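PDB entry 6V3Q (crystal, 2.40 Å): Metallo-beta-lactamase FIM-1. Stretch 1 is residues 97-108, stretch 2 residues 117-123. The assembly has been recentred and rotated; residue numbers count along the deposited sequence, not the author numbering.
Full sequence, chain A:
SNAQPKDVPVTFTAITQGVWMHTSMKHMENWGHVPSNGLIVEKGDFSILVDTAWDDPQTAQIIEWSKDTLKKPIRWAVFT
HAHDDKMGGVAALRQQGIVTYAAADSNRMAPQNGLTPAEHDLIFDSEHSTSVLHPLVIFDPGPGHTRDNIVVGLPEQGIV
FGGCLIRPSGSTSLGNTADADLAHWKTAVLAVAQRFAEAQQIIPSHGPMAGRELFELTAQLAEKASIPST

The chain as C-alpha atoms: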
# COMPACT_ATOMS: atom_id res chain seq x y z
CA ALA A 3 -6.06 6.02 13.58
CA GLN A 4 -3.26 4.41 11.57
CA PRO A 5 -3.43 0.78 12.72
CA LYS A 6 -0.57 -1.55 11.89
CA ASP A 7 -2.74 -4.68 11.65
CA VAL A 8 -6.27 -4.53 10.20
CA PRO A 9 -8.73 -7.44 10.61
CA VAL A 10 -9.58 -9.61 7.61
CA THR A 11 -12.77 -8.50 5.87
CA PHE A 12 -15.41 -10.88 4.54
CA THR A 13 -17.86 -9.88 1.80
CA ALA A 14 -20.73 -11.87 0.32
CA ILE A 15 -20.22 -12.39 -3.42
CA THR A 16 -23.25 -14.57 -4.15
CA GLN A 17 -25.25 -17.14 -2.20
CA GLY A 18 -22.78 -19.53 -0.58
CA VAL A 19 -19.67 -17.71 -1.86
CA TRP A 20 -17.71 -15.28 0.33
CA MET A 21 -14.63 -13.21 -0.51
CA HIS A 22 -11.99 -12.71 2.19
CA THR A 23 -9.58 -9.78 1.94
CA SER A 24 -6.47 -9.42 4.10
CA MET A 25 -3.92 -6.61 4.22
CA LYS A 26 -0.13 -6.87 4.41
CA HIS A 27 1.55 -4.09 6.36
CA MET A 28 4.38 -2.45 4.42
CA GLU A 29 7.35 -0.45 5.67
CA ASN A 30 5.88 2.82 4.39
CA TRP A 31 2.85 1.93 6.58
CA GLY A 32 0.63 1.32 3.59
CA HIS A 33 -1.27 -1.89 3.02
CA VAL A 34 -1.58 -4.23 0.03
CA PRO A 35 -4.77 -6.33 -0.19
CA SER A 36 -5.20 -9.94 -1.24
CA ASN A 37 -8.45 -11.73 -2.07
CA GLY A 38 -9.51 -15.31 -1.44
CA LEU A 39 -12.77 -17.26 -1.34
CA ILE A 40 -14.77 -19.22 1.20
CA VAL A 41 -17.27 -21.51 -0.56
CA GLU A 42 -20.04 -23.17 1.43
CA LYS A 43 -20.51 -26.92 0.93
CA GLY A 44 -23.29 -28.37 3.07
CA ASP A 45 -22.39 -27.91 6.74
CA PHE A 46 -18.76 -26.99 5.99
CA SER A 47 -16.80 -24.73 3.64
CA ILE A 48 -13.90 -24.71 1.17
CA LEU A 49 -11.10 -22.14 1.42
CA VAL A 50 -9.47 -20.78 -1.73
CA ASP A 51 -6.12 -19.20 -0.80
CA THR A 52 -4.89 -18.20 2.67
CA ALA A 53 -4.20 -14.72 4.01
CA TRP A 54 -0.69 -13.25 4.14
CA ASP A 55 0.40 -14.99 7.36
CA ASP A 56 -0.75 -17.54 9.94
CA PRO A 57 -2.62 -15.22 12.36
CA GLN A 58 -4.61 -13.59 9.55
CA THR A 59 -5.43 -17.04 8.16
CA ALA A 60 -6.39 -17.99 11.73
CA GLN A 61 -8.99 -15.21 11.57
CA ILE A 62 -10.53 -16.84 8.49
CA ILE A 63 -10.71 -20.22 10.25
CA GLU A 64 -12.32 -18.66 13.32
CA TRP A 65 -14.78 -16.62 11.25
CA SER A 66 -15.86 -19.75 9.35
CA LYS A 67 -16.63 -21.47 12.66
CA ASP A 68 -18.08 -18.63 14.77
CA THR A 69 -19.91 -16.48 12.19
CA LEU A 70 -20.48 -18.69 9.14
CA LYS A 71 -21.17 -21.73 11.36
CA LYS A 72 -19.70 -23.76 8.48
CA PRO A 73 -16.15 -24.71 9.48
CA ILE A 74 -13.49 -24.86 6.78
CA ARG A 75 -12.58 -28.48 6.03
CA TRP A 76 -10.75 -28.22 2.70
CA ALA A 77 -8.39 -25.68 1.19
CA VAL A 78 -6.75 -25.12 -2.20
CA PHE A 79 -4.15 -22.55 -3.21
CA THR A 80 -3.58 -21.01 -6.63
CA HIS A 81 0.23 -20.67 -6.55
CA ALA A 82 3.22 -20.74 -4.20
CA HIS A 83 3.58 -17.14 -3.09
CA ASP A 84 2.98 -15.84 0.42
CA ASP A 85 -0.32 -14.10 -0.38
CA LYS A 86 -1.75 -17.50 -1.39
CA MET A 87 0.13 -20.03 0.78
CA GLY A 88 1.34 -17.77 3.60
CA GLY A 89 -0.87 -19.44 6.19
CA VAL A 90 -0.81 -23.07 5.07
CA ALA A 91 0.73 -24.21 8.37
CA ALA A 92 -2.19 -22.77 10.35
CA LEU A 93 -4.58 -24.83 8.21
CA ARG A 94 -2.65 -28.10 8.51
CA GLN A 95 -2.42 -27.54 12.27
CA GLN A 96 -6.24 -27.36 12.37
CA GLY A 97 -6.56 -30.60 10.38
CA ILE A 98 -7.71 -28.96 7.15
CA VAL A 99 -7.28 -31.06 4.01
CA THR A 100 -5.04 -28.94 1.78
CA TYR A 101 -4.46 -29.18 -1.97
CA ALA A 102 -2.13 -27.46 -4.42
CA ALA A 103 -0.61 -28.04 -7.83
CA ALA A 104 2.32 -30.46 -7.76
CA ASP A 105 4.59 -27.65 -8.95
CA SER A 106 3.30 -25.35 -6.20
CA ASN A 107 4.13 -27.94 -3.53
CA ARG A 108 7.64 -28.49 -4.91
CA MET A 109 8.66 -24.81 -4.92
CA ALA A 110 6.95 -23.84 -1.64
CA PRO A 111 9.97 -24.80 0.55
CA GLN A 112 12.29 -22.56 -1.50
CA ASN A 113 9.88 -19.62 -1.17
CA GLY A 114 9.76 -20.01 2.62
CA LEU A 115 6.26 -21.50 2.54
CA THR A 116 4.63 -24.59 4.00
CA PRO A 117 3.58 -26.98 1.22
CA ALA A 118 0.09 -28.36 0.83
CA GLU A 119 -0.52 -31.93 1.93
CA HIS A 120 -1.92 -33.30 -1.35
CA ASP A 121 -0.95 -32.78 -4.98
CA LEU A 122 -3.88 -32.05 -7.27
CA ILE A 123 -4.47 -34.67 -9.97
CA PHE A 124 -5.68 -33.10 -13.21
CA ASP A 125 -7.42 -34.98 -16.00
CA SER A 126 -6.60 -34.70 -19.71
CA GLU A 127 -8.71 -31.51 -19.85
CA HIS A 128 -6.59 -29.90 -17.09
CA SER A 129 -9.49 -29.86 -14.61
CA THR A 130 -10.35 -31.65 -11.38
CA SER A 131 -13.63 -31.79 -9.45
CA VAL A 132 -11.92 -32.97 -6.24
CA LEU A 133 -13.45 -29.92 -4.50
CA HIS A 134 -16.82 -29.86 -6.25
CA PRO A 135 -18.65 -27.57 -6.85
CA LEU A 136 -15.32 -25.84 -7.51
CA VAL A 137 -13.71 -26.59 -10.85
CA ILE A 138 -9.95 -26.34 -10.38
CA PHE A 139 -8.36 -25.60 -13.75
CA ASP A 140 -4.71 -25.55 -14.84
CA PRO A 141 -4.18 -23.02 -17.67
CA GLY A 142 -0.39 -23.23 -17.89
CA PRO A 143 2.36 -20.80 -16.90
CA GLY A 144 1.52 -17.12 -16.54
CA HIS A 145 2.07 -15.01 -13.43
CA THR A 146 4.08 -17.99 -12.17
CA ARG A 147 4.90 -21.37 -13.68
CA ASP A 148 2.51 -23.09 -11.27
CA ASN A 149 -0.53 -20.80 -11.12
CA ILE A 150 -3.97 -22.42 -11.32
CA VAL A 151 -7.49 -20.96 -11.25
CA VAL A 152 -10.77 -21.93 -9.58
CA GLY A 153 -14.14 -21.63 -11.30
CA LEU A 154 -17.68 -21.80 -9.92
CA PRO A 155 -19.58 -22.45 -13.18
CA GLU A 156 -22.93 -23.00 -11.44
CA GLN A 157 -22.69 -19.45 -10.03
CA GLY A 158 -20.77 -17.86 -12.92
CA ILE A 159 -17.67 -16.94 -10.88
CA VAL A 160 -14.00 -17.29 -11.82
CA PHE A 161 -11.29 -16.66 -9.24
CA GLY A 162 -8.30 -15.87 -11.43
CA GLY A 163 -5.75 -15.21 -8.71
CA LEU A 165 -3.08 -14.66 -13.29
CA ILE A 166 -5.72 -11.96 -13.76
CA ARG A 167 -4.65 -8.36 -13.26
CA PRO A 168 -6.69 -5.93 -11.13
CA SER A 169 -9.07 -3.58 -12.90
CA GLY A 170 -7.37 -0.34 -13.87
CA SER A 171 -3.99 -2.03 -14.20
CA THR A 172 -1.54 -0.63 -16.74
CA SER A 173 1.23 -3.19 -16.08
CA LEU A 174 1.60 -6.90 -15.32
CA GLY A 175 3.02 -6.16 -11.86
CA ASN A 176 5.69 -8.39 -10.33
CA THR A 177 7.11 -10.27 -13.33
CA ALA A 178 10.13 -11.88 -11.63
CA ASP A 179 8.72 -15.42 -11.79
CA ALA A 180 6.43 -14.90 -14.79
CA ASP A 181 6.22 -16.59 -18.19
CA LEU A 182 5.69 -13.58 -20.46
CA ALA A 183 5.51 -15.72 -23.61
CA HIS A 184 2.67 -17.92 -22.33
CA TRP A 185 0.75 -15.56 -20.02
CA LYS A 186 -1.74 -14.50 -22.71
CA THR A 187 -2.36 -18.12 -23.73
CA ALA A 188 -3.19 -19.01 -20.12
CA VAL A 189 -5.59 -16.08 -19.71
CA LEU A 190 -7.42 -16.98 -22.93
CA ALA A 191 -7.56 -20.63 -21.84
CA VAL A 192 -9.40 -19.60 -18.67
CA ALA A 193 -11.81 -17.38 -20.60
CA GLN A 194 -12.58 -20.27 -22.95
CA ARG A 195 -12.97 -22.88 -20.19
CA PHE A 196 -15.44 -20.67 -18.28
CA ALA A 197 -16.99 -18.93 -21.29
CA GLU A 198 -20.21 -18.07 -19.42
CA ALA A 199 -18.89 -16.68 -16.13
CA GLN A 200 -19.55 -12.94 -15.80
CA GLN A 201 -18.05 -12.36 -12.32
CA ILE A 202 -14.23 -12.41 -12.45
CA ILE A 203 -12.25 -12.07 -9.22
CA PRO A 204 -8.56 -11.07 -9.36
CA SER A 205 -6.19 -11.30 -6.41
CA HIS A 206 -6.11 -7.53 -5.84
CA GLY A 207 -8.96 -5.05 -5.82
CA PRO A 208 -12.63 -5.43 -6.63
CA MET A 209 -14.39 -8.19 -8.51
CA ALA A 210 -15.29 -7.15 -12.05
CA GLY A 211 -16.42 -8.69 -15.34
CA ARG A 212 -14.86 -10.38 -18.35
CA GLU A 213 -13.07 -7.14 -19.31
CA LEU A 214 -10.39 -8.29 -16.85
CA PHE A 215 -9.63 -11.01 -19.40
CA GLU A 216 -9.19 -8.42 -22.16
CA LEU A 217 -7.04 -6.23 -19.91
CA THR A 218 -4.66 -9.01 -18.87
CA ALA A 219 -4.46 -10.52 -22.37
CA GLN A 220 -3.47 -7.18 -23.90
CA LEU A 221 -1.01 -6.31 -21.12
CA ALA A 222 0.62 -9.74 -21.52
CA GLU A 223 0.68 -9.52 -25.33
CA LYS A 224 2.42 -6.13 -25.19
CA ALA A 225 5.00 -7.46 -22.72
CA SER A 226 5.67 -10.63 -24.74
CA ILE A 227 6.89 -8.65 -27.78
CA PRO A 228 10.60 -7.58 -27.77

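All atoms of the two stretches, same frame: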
# COMPACT_ATOMS: atom_id res chain seq x y z
N GLY A 97 -6.05 -29.40 11.01
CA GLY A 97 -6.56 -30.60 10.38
C GLY A 97 -7.27 -30.37 9.06
O GLY A 97 -7.99 -31.26 8.61
N ILE A 98 -7.09 -29.21 8.44
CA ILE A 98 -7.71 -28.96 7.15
C ILE A 98 -7.03 -29.81 6.08
O ILE A 98 -5.81 -30.00 6.10
CB ILE A 98 -7.63 -27.46 6.80
CG1 ILE A 98 -7.96 -26.60 8.02
CG2 ILE A 98 -8.58 -27.13 5.66
CD1 ILE A 98 -9.34 -26.80 8.55
N VAL A 99 -7.83 -30.34 5.16
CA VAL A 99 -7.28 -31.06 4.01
C VAL A 99 -6.88 -30.03 2.96
O VAL A 99 -7.73 -29.28 2.46
CB VAL A 99 -8.30 -32.06 3.45
CG1 VAL A 99 -7.63 -32.99 2.44
CG2 VAL A 99 -8.95 -32.86 4.58
N THR A 100 -5.59 -29.98 2.63
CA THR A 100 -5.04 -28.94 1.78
C THR A 100 -4.58 -29.52 0.46
O THR A 100 -3.99 -30.60 0.41
CB THR A 100 -3.88 -28.22 2.48
OG1 THR A 100 -2.82 -29.16 2.73
CG2 THR A 100 -4.35 -27.63 3.80
N TYR A 101 -4.84 -28.78 -0.62
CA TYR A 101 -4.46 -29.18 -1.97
C TYR A 101 -3.70 -28.05 -2.65
O TYR A 101 -3.95 -26.87 -2.39
CB TYR A 101 -5.67 -29.55 -2.83
CG TYR A 101 -6.46 -30.75 -2.37
CD1 TYR A 101 -6.28 -31.99 -2.96
CD2 TYR A 101 -7.40 -30.65 -1.35
CE1 TYR A 101 -7.00 -33.10 -2.55
CE2 TYR A 101 -8.12 -31.75 -0.93
CZ TYR A 101 -7.92 -32.97 -1.53
OH TYR A 101 -8.64 -34.06 -1.12
N ALA A 102 -2.80 -28.42 -3.55
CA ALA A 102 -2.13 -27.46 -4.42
C ALA A 102 -1.58 -28.21 -5.62
O ALA A 102 -1.46 -29.44 -5.61
CB ALA A 102 -1.02 -26.70 -3.69
N ALA A 103 -1.26 -27.45 -6.67
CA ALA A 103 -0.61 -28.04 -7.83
C ALA A 103 0.71 -28.67 -7.42
O ALA A 103 1.39 -28.19 -6.51
CB ALA A 103 -0.38 -26.97 -8.90
N ALA A 104 1.08 -29.77 -8.10
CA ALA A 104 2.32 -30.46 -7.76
C ALA A 104 3.50 -29.51 -7.83
O ALA A 104 4.39 -29.55 -6.97
CB ALA A 104 2.53 -31.65 -8.69
N ASP A 105 3.52 -28.63 -8.83
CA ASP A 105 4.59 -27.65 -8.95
C ASP A 105 4.57 -26.66 -7.80
O ASP A 105 5.63 -26.21 -7.34
CB ASP A 105 4.48 -26.93 -10.29
CG ASP A 105 5.78 -26.27 -10.69
OD1 ASP A 105 6.83 -26.63 -10.11
OD2 ASP A 105 5.76 -25.40 -11.58
N SER A 106 3.38 -26.29 -7.31
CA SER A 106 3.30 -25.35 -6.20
C SER A 106 3.84 -25.97 -4.92
O SER A 106 4.46 -25.28 -4.10
CB SER A 106 1.85 -24.90 -6.00
OG SER A 106 1.39 -24.14 -7.10
N ASN A 107 3.63 -27.27 -4.73
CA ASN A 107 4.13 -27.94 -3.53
C ASN A 107 5.64 -28.15 -3.59
O ASN A 107 6.29 -28.20 -2.54
CB ASN A 107 3.42 -29.28 -3.34
CG ASN A 107 2.02 -29.12 -2.79
OD1 ASN A 107 1.72 -28.11 -2.14
ND2 ASN A 107 1.16 -30.10 -3.03
N ARG A 108 6.20 -28.27 -4.79
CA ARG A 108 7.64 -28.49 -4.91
C ARG A 108 8.44 -27.23 -4.64
O ARG A 108 9.52 -27.29 -4.04
CB ARG A 108 7.97 -29.03 -6.30
CG ARG A 108 7.47 -30.45 -6.56
CD ARG A 108 8.02 -30.96 -7.88
NE ARG A 108 7.70 -30.05 -8.97
CZ ARG A 108 8.36 -30.00 -10.12
NH1 ARG A 108 9.39 -30.80 -10.34
NH2 ARG A 108 7.99 -29.13 -11.06
N PRO A 117 4.27 -26.37 2.35
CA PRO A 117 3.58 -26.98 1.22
C PRO A 117 2.20 -27.50 1.62
O PRO A 117 1.90 -27.72 2.79
CB PRO A 117 4.50 -28.13 0.81
CG PRO A 117 5.21 -28.49 2.07
CD PRO A 117 5.41 -27.20 2.81
N ALA A 118 1.36 -27.69 0.61
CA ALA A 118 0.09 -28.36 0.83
C ALA A 118 0.32 -29.86 1.01
O ALA A 118 1.36 -30.40 0.64
CB ALA A 118 -0.87 -28.11 -0.33
N GLU A 119 -0.68 -30.52 1.59
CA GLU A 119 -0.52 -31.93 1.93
C GLU A 119 -0.71 -32.84 0.72
O GLU A 119 -0.05 -33.88 0.62
CB GLU A 119 -1.50 -32.31 3.04
CG GLU A 119 -1.31 -33.72 3.58
CD GLU A 119 -2.36 -34.07 4.62
OE1 GLU A 119 -3.30 -33.28 4.81
OE2 GLU A 119 -2.24 -35.15 5.24
N HIS A 120 -1.60 -32.47 -0.21
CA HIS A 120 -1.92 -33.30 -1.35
C HIS A 120 -1.62 -32.56 -2.65
O HIS A 120 -1.85 -31.35 -2.76
CB HIS A 120 -3.40 -33.72 -1.34
CG HIS A 120 -3.77 -34.59 -0.19
ND1 HIS A 120 -4.54 -34.15 0.87
CD2 HIS A 120 -3.48 -35.89 0.08
CE1 HIS A 120 -4.71 -35.14 1.73
NE2 HIS A 120 -4.07 -36.20 1.27
N ASP A 121 -1.09 -33.30 -3.63
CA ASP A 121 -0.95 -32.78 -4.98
C ASP A 121 -2.27 -32.97 -5.72
O ASP A 121 -2.87 -34.04 -5.66
CB ASP A 121 0.18 -33.49 -5.73
CG ASP A 121 1.53 -33.24 -5.11
OD1 ASP A 121 1.61 -32.45 -4.14
OD2 ASP A 121 2.52 -33.84 -5.58
N LEU A 122 -2.71 -31.93 -6.42
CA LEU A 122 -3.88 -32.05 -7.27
C LEU A 122 -3.58 -32.98 -8.44
O LEU A 122 -2.47 -33.01 -8.96
CB LEU A 122 -4.33 -30.68 -7.77
CG LEU A 122 -4.93 -29.73 -6.73
CD1 LEU A 122 -4.98 -28.30 -7.25
CD2 LEU A 122 -6.32 -30.20 -6.33
N ILE A 123 -4.59 -33.74 -8.85
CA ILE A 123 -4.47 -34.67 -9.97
C ILE A 123 -5.43 -34.20 -11.05
O ILE A 123 -6.65 -34.34 -10.91
CB ILE A 123 -4.76 -36.12 -9.56
CG1 ILE A 123 -3.77 -36.58 -8.48
CG2 ILE A 123 -4.69 -37.04 -10.77
CD1 ILE A 123 -3.79 -38.07 -8.21
O HOH W 1 -3.98 -30.83 4.52
O HOH W 2 -0.74 -31.00 -9.22

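The shortest direct hydrogen bond between the two stretches belongs to N107, whose amide group reaches from the helix of stretch 1 to the backbone and side chain of stretch 2. Its ND2 donates to OD1 of D121 at 2.6 Å, with an N-H...O angle of 163°, while its OD1 accepts from N of A118 at 2.8 Å. A weak third bond runs from N107 ND2 to O of H120, 3.3 Å away. Asparagine suits this buried position because one short side chain carries both a donor and an acceptor: the carbonyl satisfies a backbone NH, and the NH2 group serves a carboxylate and a backbone carbonyl. The CA-to-CB bond of N107 points sideways, but with chi1 at -77° (m) the end of the side chain comes nearer to stretch 2. D121 likewise bends its carboxylate, a strong acceptor for the NH2 group, nearer, in the m rotamer, although its CB lies on the face of the sheet that it shares with A102.

Between the backbones runs a short parallel ladder, in which Y101 pairs with H120 and A102 with D121. N of H120 donates to O of T100 at 3.1 Å, N of A102 to O of H120 at 3.2 Å, and N of L122 to O of A102 at 2.9 Å. The residues alternate in their bonding, as parallel strands require: A102 and H120 each use both NH and carbonyl across the contact. O of H120 accepts from A102 N and, weakly, from N107 ND2. Two CA-H...O contacts supplement the ladder, Y101 CA to H120 O at 3.5 Å and D121 CA to A102 O at 3.4 Å.

Just before the ladder, the side chain of T100 takes over the role of a backbone acceptor. Its OG1, held in the p rotamer, receives N of E119 at 2.8 Å. Threonine suits the site because the same hydroxyl can also donate, here to water 1, with OG1 2.7 Å from the water oxygen. That water also accepts from T100 N and donates to I98 O and to E119 OE1, each 2.6 Å from its oxygen, so the extended glutamate is tied to stretch 1 through solvent. At the other end, water 2 accepts from A104 N at 2.5 Å and donates to L122 O at 2.7 Å, linking the start of the helix to stretch 2.

Packing fills in around this polar framework. A118 points its CB toward stretch 1, where it meets CB of A102 at 3.6 Å. L122, whose branched apolar side chain suits a buried site, places CD2 3.6 Å from CB of Y101. On the other face of the sheet from A102 and D121, the rings of Y101 and H120 lie obliquely, their centroids 5.3 Å apart and their planes at 32°. H120 ND1 sits over one face of the tyrosine ring and 3.7 Å from CG1 of V99, buried without a polar partner in the model. Altogether the contact buries 641 Å², summed over both sides.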